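Local coordinates for 2,3-dihydroxybenzoate-AMP ligase (Bacillus subtilis, PDB 1MDB), which is an AMP-binding enzyme of the ANL clan, with a large AMP-binding domain followed by a smaller C-terminal domain, at residues L30-A35 with R59-A64; F88-F93 with D168-P173; M284-A289 with A320-T325; D457-S462 with E510-T515. All coordinates share one frame; numbering follows the deposited sequence.

Interaction 1: L30-A35 with R59-A64; sequences LLRDRA and RADRLA
R32 and D61 meet end-on across two neighbouring helices and show how one paired salt bridge can span a gap between backbones. NH1 of R32 donates to OD2 of D61 at 2.6 Å, and NH2 of R32 donates to OD1 of D61 at 2.6 Å, so each oxygen receives its own nitrogen. Both oxygens are approached from the syn side. The guanidinium and carboxylate planes lie only 27° apart, so the two flat groups are nearly coplanar, and two bonds side by side hinder rotation of either group about the line between them.

The reach is long. R32 leaves its helix with CG opposite the backbone N, then bends at chi2 and again at chi3 (69°), which swings the guanidinium round to D61. Beside the ion pair, a smaller apolar touch lies deeper in the protein: CD2 of L31 rests against CB of A60 at 4.0 Å. The backbones stay well apart, with L31 CA and A60 CA separated by 9.2 Å.

Two further charges, outside the segments, join the network. D57 makes a salt bridge with NH1 of R32, and R97 of helix 86-98 makes one with OD1 of D61, so the D61 carboxylate gathers two arginines; this setting would be expected to stabilise its negative charge. L31 also packs on F93 and R97, which brings helix 86-98 into the same junction. The arrangement is a helix-helix contact of the AMP-binding domain, with a buried leucine-alanine touch flanked by a bidentate arginine-aspartate bridge joining helices 27-38 and 53-70.

Interaction 2: F88-F93 with D168-P173; sequences FFEVIF and DLHTEP
H170 and E90 are joined by a polar contact made at a single point. NE2 of H170 donates to OE1 of E90 at 2.7 Å, and the bond is almost straight, with an N-H...O angle of 175°. The acceptor oxygen lies in the plane of the imidazole, at its edge, whereas the histidine reaches the carboxylate from above that group's plane, about 50° out of it. E90 comes to the ring with its CG lodged between the backbone N and the carbonyl carbon, beyond which the chain runs straight out. H170 arrives crosswise to it, at about a right angle.

The pair is a histidine-carboxylate hydrogen bond, and it fastens the loop that follows strand 164-165 to helix 86-98, the helix of a beta-alpha-beta unit whose parallel strands, 77-80 and 101-104, are neighbours in one sheet.

Ionic support comes from R59, whose NE forms a salt bridge with the same oxygen, OE1. With two donors on one atom, the buried carboxylate is well compensated, and the nearby arginine would be expected to favour its ionised form.

Apolar packing lies to one part of the contact: L63 of helix 53-70 touches both E90 and L169. Other side chains of the helix look to different neighbours: F89 and F93 both pack on L247 of helix 242-248, and I92 reaches L244 of the same helix.

Interaction 3: M284-A289 with A320-T325; sequences MVWMDA and AVFGCT
M287 and V321 mark the closest passage of the two backbones, their CA atoms 6.6 Å apart, as helix 280-292 runs by the end of the short helix 318-321 and the turn at G323, where phi becomes positive. The side chains that meet here are apolar, a worked case of one aromatic ring seated against a helix by its rim.

F322 supplies that ring. Its CE1 touches CG of M287 at 3.7 Å, with the methionine carbon near the ring plane, at the edge. Its CZ meets CB of W286 at 3.8 Å, close to the helix backbone itself. The ring is thus wedged by its outer end between two successive residues, while one of its faces carries CG1 of its own neighbour V321.

M287 serves both partners. Its CG lies against F322, and a bend at chi3 (98°) turns the terminal methyl toward the valine, where CE reaches V321 CG2 at 3.7 Å. The M287 and F322 side chains cross at about a right angle.

The W286 indole is fixed from outside: NE1 donates to the carbonyl O of P259, and F265 stacks with it edge-to-face. A290, farther along helix 280-292, extends the contact to both V321 and F322. Helices 280-292 and 318-321 each lie between parallel strands that are adjacent in the large sheet, so the arrangement is the packing of helices from successive beta-alpha-beta crossovers in the AMP-binding domain.

Interaction 4: D457-S462 with E510-T515; sequences DAAMVS and ESFPQT
F512 plugs against D457, A458 and A459 in a buried contact, largely of ring against alanine and backbone, in the C-terminal domain, where the loop after strand 505-508 turns back to an edge strand of the three-stranded sheet. The core of it is a CH-pi interaction: CB of A459 sits over one face of the F512 ring, 4.1 Å from the centroid and 18° off the ring normal.

The rim of the same ring is pressed to the strand's backbone. CZ of F512 lies 3.6 Å from the amide N of A459 and 3.7 Å from CA of A458, the latter near the ring plane. CE1 of F512 meets CB of D457 at 3.8 Å, the aspartate coming in obliquely with its carboxylate tilted 51° from the ring. The phenylalanine side chain extends toward the strand with CG opposite its carbonyl carbon (chi1 -66°).

D457 is itself steadied locally, since OD1 accepts the amide N of A458 at 2.7 Å from above the carboxylate plane. Around the ring, I477 of the central strand and V520 also touch F512, and L525 of helix 522-534 packs on A459.

Beyond F512 the loop continues to T515, whose OG1 accepts a hydrogen bond from the N of K519, a residue of the pocket of 2,3-dihydroxy-benzoic acid. The arrangement is an aromatic residue packed on an edge strand, joining the sheet of the C-terminal domain to the loop that leads on to K519.

From the N terminus the four contacts follow in series, each closing before the next opens, so none nests or crosses. Interaction 1 closes a short loop containing strands 42-46 and 49-52. Interaction 2 closes a longer one and lies against the first: R59 bridges to E90, and the backbone of R62 probably bonds to T171, so helices 27-38, 53-70 and 86-98 and the 168-173 loop form one cluster. Interaction 3, far off with its centre about 37 Å from that of interaction 1, closes a loop through strand 302-306. Interaction 4 ties up the C-terminal domain, and where M284 packs on D457, interactions 3 and 4 touch across the two domains.

Interaction 1: L30-A35 with R59-A64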
loop_
_atom_site.group_PDB
_atom_site.type_symbol
_atom_site.label_atom_id
_atom_site.label_comp_id
_atom_site.label_asym_id
_atom_site.label_seq_id
_atom_site.Cartn_x
_atom_site.Cartn_y
_atom_site.Cartn_z
ATOM N N LEU A 30 0.674 -10.685 -20.247
ATOM C CA LEU A 30 -0.536 -9.994 -19.820
ATOM C C LEU A 30 -0.796 -8.765 -20.687
ATOM O O LEU A 30 -1.885 -8.605 -21.234
ATOM C CB LEU A 30 -0.397 -9.605 -18.342
ATOM C CG LEU A 30 -1.598 -9.129 -17.527
ATOM C CD1 LEU A 30 -1.188 -9.029 -16.064
ATOM C CD2 LEU A 30 -2.087 -7.786 -18.037
ATOM N N LEU A 31 0.203 -7.897 -20.822
ATOM C CA LEU A 31 0.056 -6.696 -21.638
ATOM C C LEU A 31 -0.106 -7.032 -23.121
ATOM O O LEU A 31 -0.969 -6.473 -23.802
ATOM C CB LEU A 31 1.261 -5.777 -21.444
ATOM C CG LEU A 31 1.372 -4.516 -22.302
ATOM C CD1 LEU A 31 0.090 -3.702 -22.254
ATOM C CD2 LEU A 31 2.547 -3.697 -21.800
ATOM N N ARG A 32 0.720 -7.950 -23.617
ATOM C CA ARG A 32 0.656 -8.348 -25.024
ATOM C C ARG A 32 -0.753 -8.793 -25.386
ATOM O O ARG A 32 -1.304 -8.389 -26.413
ATOM C CB ARG A 32 1.620 -9.504 -25.303
ATOM C CG ARG A 32 1.774 -9.830 -26.790
ATOM C CD ARG A 32 2.485 -8.705 -27.517
ATOM N NE ARG A 32 3.887 -8.619 -27.120
ATOM C CZ ARG A 32 4.645 -7.538 -27.277
ATOM N NH1 ARG A 32 4.137 -6.441 -27.820
ATOM N NH2 ARG A 32 5.917 -7.560 -26.907
ATOM N N ASP A 33 -1.320 -9.636 -24.528
ATOM C CA ASP A 33 -2.658 -10.172 -24.717
ATOM C C ASP A 33 -3.723 -9.073 -24.720
ATOM O O ASP A 33 -4.464 -8.917 -25.696
ATOM C CB ASP A 33 -2.951 -11.188 -23.614
ATOM C CG ASP A 33 -4.218 -11.975 -23.870
ATOM O OD1 ASP A 33 -5.300 -11.351 -23.943
ATOM O OD2 ASP A 33 -4.130 -13.215 -23.998
ATOM N N ARG A 34 -3.795 -8.306 -23.635
ATOM C CA ARG A 34 -4.775 -7.233 -23.532
ATOM C C ARG A 34 -4.643 -6.252 -24.689
ATOM O O ARG A 34 -5.636 -5.720 -25.178
ATOM C CB ARG A 34 -4.614 -6.470 -22.212
ATOM C CG ARG A 34 -4.754 -7.307 -20.956
ATOM C CD ARG A 34 -6.082 -8.028 -20.922
ATOM N NE ARG A 34 -6.265 -8.843 -19.722
ATOM C CZ ARG A 34 -5.419 -9.781 -19.322
ATOM N NH1 ARG A 34 -4.320 -10.022 -20.023
ATOM N NH2 ARG A 34 -5.687 -10.500 -18.238
ATOM N N ALA A 35 -3.416 -6.008 -25.127
ATOM C CA ALA A 35 -3.183 -5.070 -26.217
ATOM C C ALA A 35 -3.730 -5.589 -27.535
ATOM O O ALA A 35 -4.163 -4.808 -28.387
ATOM C CB ALA A 35 -1.693 -4.781 -26.353
ATOM N N ARG A 59 5.009 1.202 -26.571
ATOM C CA ARG A 59 6.028 1.961 -25.857
ATOM C C ARG A 59 6.883 1.043 -24.978
ATOM O O ARG A 59 8.086 1.249 -24.848
ATOM C CB ARG A 59 5.371 3.061 -25.015
ATOM C CG ARG A 59 4.532 4.028 -25.854
ATOM C CD ARG A 59 3.941 5.176 -25.039
ATOM N NE ARG A 59 4.974 5.994 -24.413
ATOM C CZ ARG A 59 5.077 7.311 -24.556
ATOM N NH1 ARG A 59 4.207 7.966 -25.307
ATOM N NH2 ARG A 59 6.049 7.975 -23.946
ATOM N N ALA A 60 6.259 0.027 -24.390
ATOM C CA ALA A 60 6.958 -0.927 -23.536
ATOM C C ALA A 60 8.000 -1.738 -24.330
ATOM O O ALA A 60 9.110 -1.995 -23.836
ATOM C CB ALA A 60 5.950 -1.864 -22.881
ATOM N N ASP A 61 7.637 -2.149 -25.545
ATOM C CA ASP A 61 8.553 -2.901 -26.396
ATOM C C ASP A 61 9.708 -1.998 -26.777
ATOM O O ASP A 61 10.882 -2.343 -26.601
ATOM C CB ASP A 61 7.872 -3.362 -27.684
ATOM C CG ASP A 61 7.055 -4.612 -27.503
ATOM O OD1 ASP A 61 7.384 -5.409 -26.601
ATOM O OD2 ASP A 61 6.093 -4.805 -28.278
ATOM N N ARG A 62 9.358 -0.832 -27.306
ATOM C CA ARG A 62 10.355 0.131 -27.733
ATOM C C ARG A 62 11.243 0.617 -26.594
ATOM O O ARG A 62 12.411 0.943 -26.813
ATOM C CB ARG A 62 9.675 1.321 -28.418
ATOM C CG ARG A 62 9.034 0.978 -29.765
ATOM C CD ARG A 62 8.385 2.205 -30.416
ATOM N NE ARG A 62 9.345 3.256 -30.751
ATOM C CZ ARG A 62 10.241 3.175 -31.732
ATOM N NH1 ARG A 62 10.304 2.087 -32.484
ATOM N NH2 ARG A 62 11.072 4.184 -31.966
ATOM N N LEU A 63 10.705 0.667 -25.375
ATOM C CA LEU A 63 11.507 1.126 -24.241
ATOM C C LEU A 63 12.426 0.006 -23.761
ATOM O O LEU A 63 13.582 0.241 -23.420
ATOM C CB LEU A 63 10.610 1.604 -23.090
ATOM C CG LEU A 63 11.332 2.115 -21.831
ATOM C CD1 LEU A 63 12.284 3.248 -22.210
ATOM C CD2 LEU A 63 10.327 2.604 -20.798
ATOM N N ALA A 64 11.911 -1.215 -23.742
ATOM C CA ALA A 64 12.709 -2.354 -23.313
ATOM C C ALA A 64 13.981 -2.404 -24.155
ATOM O O ALA A 64 15.076 -2.656 -23.640
ATOM C CB ALA A 64 11.913 -3.647 -23.475
#

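Interaction 2: F88-F93 with D168-P173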
loop_
_atom_site.group_PDB
_atom_site.type_symbol
_atom_site.label_atom_id
_atom_site.label_comp_id
_atom_site.label_asym_id
_atom_site.label_seq_id
_atom_site.Cartn_x
_atom_site.Cartn_y
_atom_site.Cartn_z
ATOM N N PHE A 88 5.322 5.707 -15.509
ATOM C CA PHE A 88 5.415 4.567 -14.600
ATOM C C PHE A 88 5.085 3.273 -15.327
ATOM O O PHE A 88 5.829 2.294 -15.256
ATOM C CB PHE A 88 4.439 4.749 -13.435
ATOM C CG PHE A 88 4.413 3.598 -12.465
ATOM C CD1 PHE A 88 5.377 3.489 -11.464
ATOM C CD2 PHE A 88 3.394 2.649 -12.522
ATOM C CE1 PHE A 88 5.322 2.447 -10.523
ATOM C CE2 PHE A 88 3.324 1.601 -11.590
ATOM C CZ PHE A 88 4.289 1.502 -10.587
ATOM N N PHE A 89 3.963 3.277 -16.041
ATOM C CA PHE A 89 3.507 2.086 -16.745
ATOM C C PHE A 89 4.382 1.573 -17.881
ATOM O O PHE A 89 4.567 0.360 -18.020
ATOM C CB PHE A 89 2.067 2.289 -17.235
ATOM C CG PHE A 89 1.081 2.466 -16.120
ATOM C CD1 PHE A 89 0.720 3.736 -15.688
ATOM C CD2 PHE A 89 0.551 1.357 -15.467
ATOM C CE1 PHE A 89 -0.163 3.903 -14.618
ATOM C CE2 PHE A 89 -0.329 1.506 -14.400
ATOM C CZ PHE A 89 -0.687 2.783 -13.973
ATOM N N GLU A 90 4.908 2.466 -18.707
ATOM C CA GLU A 90 5.756 2.006 -19.789
ATOM C C GLU A 90 7.080 1.554 -19.177
ATOM O O GLU A 90 7.723 0.624 -19.666
ATOM C CB GLU A 90 5.982 3.115 -20.831
ATOM C CG GLU A 90 6.858 4.285 -20.407
ATOM C CD GLU A 90 7.050 5.287 -21.546
ATOM O OE1 GLU A 90 6.917 4.881 -22.719
ATOM O OE2 GLU A 90 7.346 6.467 -21.276
ATOM N N VAL A 91 7.466 2.199 -18.084
ATOM C CA VAL A 91 8.714 1.854 -17.414
ATOM C C VAL A 91 8.693 0.456 -16.816
ATOM O O VAL A 91 9.628 -0.316 -17.040
ATOM C CB VAL A 91 9.072 2.884 -16.304
ATOM C CG1 VAL A 91 10.071 2.280 -15.309
ATOM C CG2 VAL A 91 9.682 4.132 -16.944
ATOM N N ILE A 92 7.644 0.107 -16.071
ATOM C CA ILE A 92 7.627 -1.224 -15.469
ATOM C C ILE A 92 7.416 -2.378 -16.463
ATOM O O ILE A 92 8.078 -3.400 -16.357
ATOM C CB ILE A 92 6.583 -1.356 -14.311
ATOM C CG1 ILE A 92 5.155 -1.340 -14.856
ATOM C CG2 ILE A 92 6.791 -0.247 -13.291
ATOM C CD1 ILE A 92 4.130 -1.716 -13.796
ATOM N N PHE A 93 6.505 -2.228 -17.424
ATOM C CA PHE A 93 6.280 -3.310 -18.375
ATOM C C PHE A 93 7.486 -3.515 -19.300
ATOM O O PHE A 93 7.703 -4.614 -19.809
ATOM C CB PHE A 93 4.981 -3.081 -19.180
ATOM C CG PHE A 93 3.735 -3.494 -18.433
ATOM C CD1 PHE A 93 3.032 -2.579 -17.659
ATOM C CD2 PHE A 93 3.318 -4.821 -18.438
ATOM C CE1 PHE A 93 1.936 -2.982 -16.893
ATOM C CE2 PHE A 93 2.227 -5.236 -17.677
ATOM C CZ PHE A 93 1.535 -4.317 -16.904
ATOM N N ASP A 168 14.336 9.688 -24.624
ATOM C CA ASP A 168 15.310 9.386 -25.666
ATOM C C ASP A 168 15.765 7.925 -25.673
ATOM O O ASP A 168 16.699 7.568 -26.386
ATOM C CB ASP A 168 16.530 10.315 -25.546
ATOM C CG ASP A 168 16.184 11.775 -25.824
ATOM O OD1 ASP A 168 15.378 12.032 -26.741
ATOM O OD2 ASP A 168 16.720 12.671 -25.139
ATOM N N LEU A 169 15.094 7.075 -24.902
ATOM C CA LEU A 169 15.466 5.666 -24.846
ATOM C C LEU A 169 14.698 4.752 -25.804
ATOM O O LEU A 169 15.236 3.756 -26.283
ATOM C CB LEU A 169 15.332 5.145 -23.412
ATOM C CG LEU A 169 16.407 5.660 -22.455
ATOM C CD1 LEU A 169 16.089 5.260 -21.026
ATOM C CD2 LEU A 169 17.749 5.102 -22.883
ATOM N N HIS A 170 13.447 5.087 -26.086
ATOM C CA HIS A 170 12.647 4.274 -26.988
ATOM C C HIS A 170 13.382 4.100 -28.312
ATOM O O HIS A 170 13.933 5.060 -28.859
ATOM C CB HIS A 170 11.288 4.934 -27.235
ATOM C CG HIS A 170 10.523 5.217 -25.981
ATOM N ND1 HIS A 170 10.949 6.132 -25.043
ATOM C CD2 HIS A 170 9.373 4.688 -25.497
ATOM C CE1 HIS A 170 10.095 6.155 -24.036
ATOM N NE2 HIS A 170 9.130 5.288 -24.286
ATOM N N THR A 171 13.378 2.875 -28.820
ATOM C CA THR A 171 14.048 2.553 -30.070
ATOM C C THR A 171 13.331 1.387 -30.746
ATOM O O THR A 171 12.265 0.963 -30.300
ATOM C CB THR A 171 15.520 2.168 -29.807
ATOM O OG1 THR A 171 16.220 2.030 -31.049
ATOM C CG2 THR A 171 15.591 0.860 -29.045
ATOM N N GLU A 172 13.919 0.875 -31.823
ATOM C CA GLU A 172 13.334 -0.243 -32.551
ATOM C C GLU A 172 13.280 -1.488 -31.662
ATOM O O GLU A 172 14.265 -1.845 -31.021
ATOM C CB GLU A 172 14.164 -0.543 -33.798
ATOM C CG GLU A 172 13.437 -1.377 -34.826
ATOM C CD GLU A 172 12.103 -0.766 -35.190
ATOM O OE1 GLU A 172 12.037 0.477 -35.302
ATOM O OE2 GLU A 172 11.123 -1.523 -35.366
ATOM N N PRO A 173 12.117 -2.162 -31.611
ATOM C CA PRO A 173 11.958 -3.366 -30.792
ATOM C C PRO A 173 12.995 -4.425 -31.149
ATOM O O PRO A 173 13.528 -4.431 -32.257
ATOM C CB PRO A 173 10.541 -3.820 -31.124
ATOM C CG PRO A 173 9.842 -2.536 -31.421
ATOM C CD PRO A 173 10.849 -1.818 -32.278
#

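Interaction 3: M284-A289 with A320-T325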
loop_
_atom_site.group_PDB
_atom_site.type_symbol
_atom_site.label_atom_id
_atom_site.label_comp_id
_atom_site.label_asym_id
_atom_site.label_seq_id
_atom_site.Cartn_x
_atom_site.Cartn_y
_atom_site.Cartn_z
ATOM N N MET A 284 -10.877 10.644 6.159
ATOM C CA MET A 284 -11.450 11.696 6.991
ATOM C C MET A 284 -11.466 13.027 6.220
ATOM O O MET A 284 -12.460 13.756 6.231
ATOM C CB MET A 284 -10.637 11.860 8.275
ATOM C CG MET A 284 -10.434 10.562 9.046
ATOM S SD MET A 284 -11.991 9.711 9.416
ATOM C CE MET A 284 -11.408 8.314 10.424
ATOM N N VAL A 285 -10.361 13.349 5.557
ATOM C CA VAL A 285 -10.296 14.593 4.793
ATOM C C VAL A 285 -11.329 14.585 3.666
ATOM O O VAL A 285 -11.973 15.597 3.398
ATOM C CB VAL A 285 -8.887 14.818 4.182
ATOM C CG1 VAL A 285 -8.877 16.084 3.324
ATOM C CG2 VAL A 285 -7.851 14.949 5.295
ATOM N N TRP A 286 -11.491 13.440 3.015
ATOM C CA TRP A 286 -12.446 13.331 1.916
ATOM C C TRP A 286 -13.881 13.503 2.393
ATOM O O TRP A 286 -14.689 14.147 1.716
ATOM C CB TRP A 286 -12.288 11.984 1.206
ATOM C CG TRP A 286 -11.201 11.987 0.159
ATOM C CD1 TRP A 286 -9.955 12.546 0.268
ATOM C CD2 TRP A 286 -11.267 11.406 -1.150
ATOM N NE1 TRP A 286 -9.247 12.348 -0.895
ATOM C CE2 TRP A 286 -10.027 11.653 -1.779
ATOM C CE3 TRP A 286 -12.253 10.699 -1.850
ATOM C CZ2 TRP A 286 -9.749 11.218 -3.081
ATOM C CZ3 TRP A 286 -11.976 10.265 -3.145
ATOM C CH2 TRP A 286 -10.733 10.527 -3.745
ATOM N N MET A 287 -14.195 12.931 3.557
ATOM C CA MET A 287 -15.535 13.047 4.107
ATOM C C MET A 287 -15.842 14.495 4.470
ATOM O O MET A 287 -16.939 14.972 4.197
ATOM C CB MET A 287 -15.712 12.122 5.317
ATOM C CG MET A 287 -15.589 10.644 4.954
ATOM S SD MET A 287 -16.288 9.517 6.187
ATOM C CE MET A 287 -17.865 9.208 5.467
ATOM N N ASP A 288 -14.884 15.206 5.063
ATOM C CA ASP A 288 -15.124 16.614 5.393
ATOM C C ASP A 288 -15.365 17.376 4.100
ATOM O O ASP A 288 -16.334 18.124 3.966
ATOM C CB ASP A 288 -13.921 17.261 6.091
ATOM C CG ASP A 288 -13.763 16.819 7.527
ATOM O OD1 ASP A 288 -12.891 17.383 8.219
ATOM O OD2 ASP A 288 -14.500 15.910 7.967
ATOM N N ALA A 289 -14.466 17.176 3.145
ATOM C CA ALA A 289 -14.549 17.856 1.864
ATOM C C ALA A 289 -15.854 17.560 1.134
ATOM O O ALA A 289 -16.486 18.469 0.604
ATOM C CB ALA A 289 -13.360 17.467 0.998
ATOM N N ALA A 320 -23.755 7.393 3.414
ATOM C CA ALA A 320 -24.472 8.661 3.368
ATOM C C ALA A 320 -23.689 9.829 2.771
ATOM O O ALA A 320 -24.270 10.678 2.094
ATOM C CB ALA A 320 -24.948 9.032 4.770
ATOM N N VAL A 321 -22.383 9.887 3.028
ATOM C CA VAL A 321 -21.569 10.986 2.510
ATOM C C VAL A 321 -21.203 10.827 1.037
ATOM O O VAL A 321 -21.163 11.813 0.301
ATOM C CB VAL A 321 -20.260 11.166 3.325
ATOM C CG1 VAL A 321 -19.344 12.178 2.629
ATOM C CG2 VAL A 321 -20.584 11.657 4.729
ATOM N N PHE A 322 -20.934 9.597 0.609
ATOM C CA PHE A 322 -20.570 9.351 -0.780
ATOM C C PHE A 322 -21.632 8.589 -1.563
ATOM O O PHE A 322 -21.564 8.514 -2.788
ATOM C CB PHE A 322 -19.250 8.585 -0.864
ATOM C CG PHE A 322 -18.077 9.337 -0.307
ATOM C CD1 PHE A 322 -17.677 9.147 1.008
ATOM C CD2 PHE A 322 -17.366 10.229 -1.103
ATOM C CE1 PHE A 322 -16.584 9.832 1.522
ATOM C CE2 PHE A 322 -16.272 10.917 -0.597
ATOM C CZ PHE A 322 -15.879 10.716 0.720
ATOM N N GLY A 323 -22.602 8.018 -0.859
ATOM C CA GLY A 323 -23.666 7.290 -1.523
ATOM C C GLY A 323 -23.203 6.057 -2.265
ATOM O O GLY A 323 -23.833 5.631 -3.232
ATOM N N CYS A 324 -22.102 5.472 -1.820
ATOM C CA CYS A 324 -21.583 4.286 -2.474
ATOM C C CYS A 324 -21.228 3.215 -1.458
ATOM O O CYS A 324 -21.366 3.416 -0.258
ATOM C CB CYS A 324 -20.347 4.646 -3.301
ATOM S SG CYS A 324 -18.971 5.333 -2.347
ATOM N N THR A 325 -20.776 2.072 -1.949
ATOM C CA THR A 325 -20.393 0.972 -1.086
ATOM C C THR A 325 -18.977 1.162 -0.556
ATOM O O THR A 325 -18.062 1.555 -1.297
ATOM C CB THR A 325 -20.415 -0.375 -1.831
ATOM O OG1 THR A 325 -21.721 -0.614 -2.367
ATOM C CG2 THR A 325 -20.052 -1.499 -0.882
#

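Interaction 4: D457-S462 with E510-T515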
loop_
_atom_site.group_PDB
_atom_site.type_symbol
_atom_site.label_atom_id
_atom_site.label_comp_id
_atom_site.label_asym_id
_atom_site.label_seq_id
_atom_site.Cartn_x
_atom_site.Cartn_y
_atom_site.Cartn_z
ATOM N N ASP A 457 -9.778 13.741 13.698
ATOM C CA ASP A 457 -9.135 12.433 13.721
ATOM C C ASP A 457 -8.376 12.272 15.024
ATOM O O ASP A 457 -8.101 13.257 15.719
ATOM C CB ASP A 457 -8.175 12.261 12.544
ATOM C CG ASP A 457 -7.951 10.802 12.200
ATOM O OD1 ASP A 457 -8.501 9.935 12.923
ATOM O OD2 ASP A 457 -7.234 10.515 11.214
ATOM N N ALA A 458 -8.018 11.034 15.348
ATOM C CA ALA A 458 -7.318 10.760 16.598
ATOM C C ALA A 458 -6.348 9.599 16.488
ATOM O O ALA A 458 -6.662 8.580 15.886
ATOM C CB ALA A 458 -8.342 10.470 17.710
ATOM N N ALA A 459 -5.166 9.762 17.069
ATOM C CA ALA A 459 -4.166 8.700 17.069
ATOM C C ALA A 459 -3.618 8.612 18.490
ATOM O O ALA A 459 -3.011 9.556 18.993
ATOM C CB ALA A 459 -3.057 9.011 16.095
ATOM N N MET A 460 -3.844 7.475 19.133
ATOM C CA MET A 460 -3.399 7.265 20.508
ATOM C C MET A 460 -2.163 6.388 20.571
ATOM O O MET A 460 -2.147 5.275 20.033
ATOM C CB MET A 460 -4.532 6.632 21.310
ATOM C CG MET A 460 -4.185 6.249 22.735
ATOM S SD MET A 460 -5.650 5.561 23.530
ATOM C CE MET A 460 -5.233 5.718 25.244
ATOM N N VAL A 461 -1.132 6.883 21.251
ATOM C CA VAL A 461 0.109 6.139 21.372
ATOM C C VAL A 461 0.621 6.070 22.806
ATOM O O VAL A 461 0.162 6.797 23.696
ATOM C CB VAL A 461 1.216 6.757 20.467
ATOM C CG1 VAL A 461 0.723 6.831 19.020
ATOM C CG2 VAL A 461 1.584 8.140 20.953
ATOM N N SER A 462 1.572 5.178 23.033
ATOM C CA SER A 462 2.151 5.040 24.354
ATOM C C SER A 462 3.178 6.151 24.557
ATOM O O SER A 462 3.679 6.738 23.591
ATOM C CB SER A 462 2.858 3.698 24.474
ATOM O OG SER A 462 3.980 3.669 23.616
ATOM N N GLU A 510 -2.369 19.936 14.094
ATOM C CA GLU A 510 -3.081 20.231 12.861
ATOM C C GLU A 510 -3.045 19.047 11.905
ATOM O O GLU A 510 -3.892 18.933 11.025
ATOM C CB GLU A 510 -2.474 21.465 12.195
ATOM C CG GLU A 510 -3.062 21.784 10.842
ATOM C CD GLU A 510 -2.517 23.073 10.260
ATOM O OE1 GLU A 510 -1.275 23.225 10.192
ATOM O OE2 GLU A 510 -3.337 23.933 9.866
ATOM N N SER A 511 -2.065 18.166 12.082
ATOM C CA SER A 511 -1.940 16.986 11.238
ATOM C C SER A 511 -1.073 15.944 11.927
ATOM O O SER A 511 -0.353 16.256 12.875
ATOM C CB SER A 511 -1.320 17.359 9.885
ATOM O OG SER A 511 0.021 17.778 10.052
ATOM N N PHE A 512 -1.150 14.707 11.446
ATOM C CA PHE A 512 -0.382 13.596 12.002
ATOM C C PHE A 512 0.772 13.289 11.060
ATOM O O PHE A 512 0.638 13.451 9.848
ATOM C CB PHE A 512 -1.250 12.333 12.105
ATOM C CG PHE A 512 -2.391 12.432 13.089
ATOM C CD1 PHE A 512 -3.559 11.696 12.884
ATOM C CD2 PHE A 512 -2.291 13.221 14.230
ATOM C CE1 PHE A 512 -4.608 11.745 13.805
ATOM C CE2 PHE A 512 -3.337 13.272 15.155
ATOM C CZ PHE A 512 -4.494 12.535 14.939
ATOM N N PRO A 513 1.919 12.838 11.601
ATOM C CA PRO A 513 3.063 12.513 10.746
ATOM C C PRO A 513 2.622 11.274 9.967
ATOM O O PRO A 513 2.021 10.365 10.551
ATOM C CB PRO A 513 4.182 12.177 11.742
ATOM C CG PRO A 513 3.699 12.715 13.061
ATOM C CD PRO A 513 2.215 12.532 13.010
ATOM N N GLN A 514 2.926 11.221 8.675
ATOM C CA GLN A 514 2.503 10.086 7.865
ATOM C C GLN A 514 3.622 9.355 7.161
ATOM O O GLN A 514 4.726 9.870 7.021
ATOM C CB GLN A 514 1.475 10.549 6.826
ATOM C CG GLN A 514 0.359 11.387 7.417
ATOM C CD GLN A 514 -0.648 11.838 6.381
ATOM O OE1 GLN A 514 -0.306 12.038 5.216
ATOM N NE2 GLN A 514 -1.893 12.021 6.804
ATOM N N THR A 515 3.314 8.146 6.708
ATOM C CA THR A 515 4.264 7.310 5.995
ATOM C C THR A 515 4.199 7.630 4.508
ATOM O O THR A 515 3.452 8.509 4.079
ATOM C CB THR A 515 3.933 5.826 6.144
ATOM O OG1 THR A 515 2.661 5.574 5.542
ATOM C CG2 THR A 515 3.876 5.425 7.620
#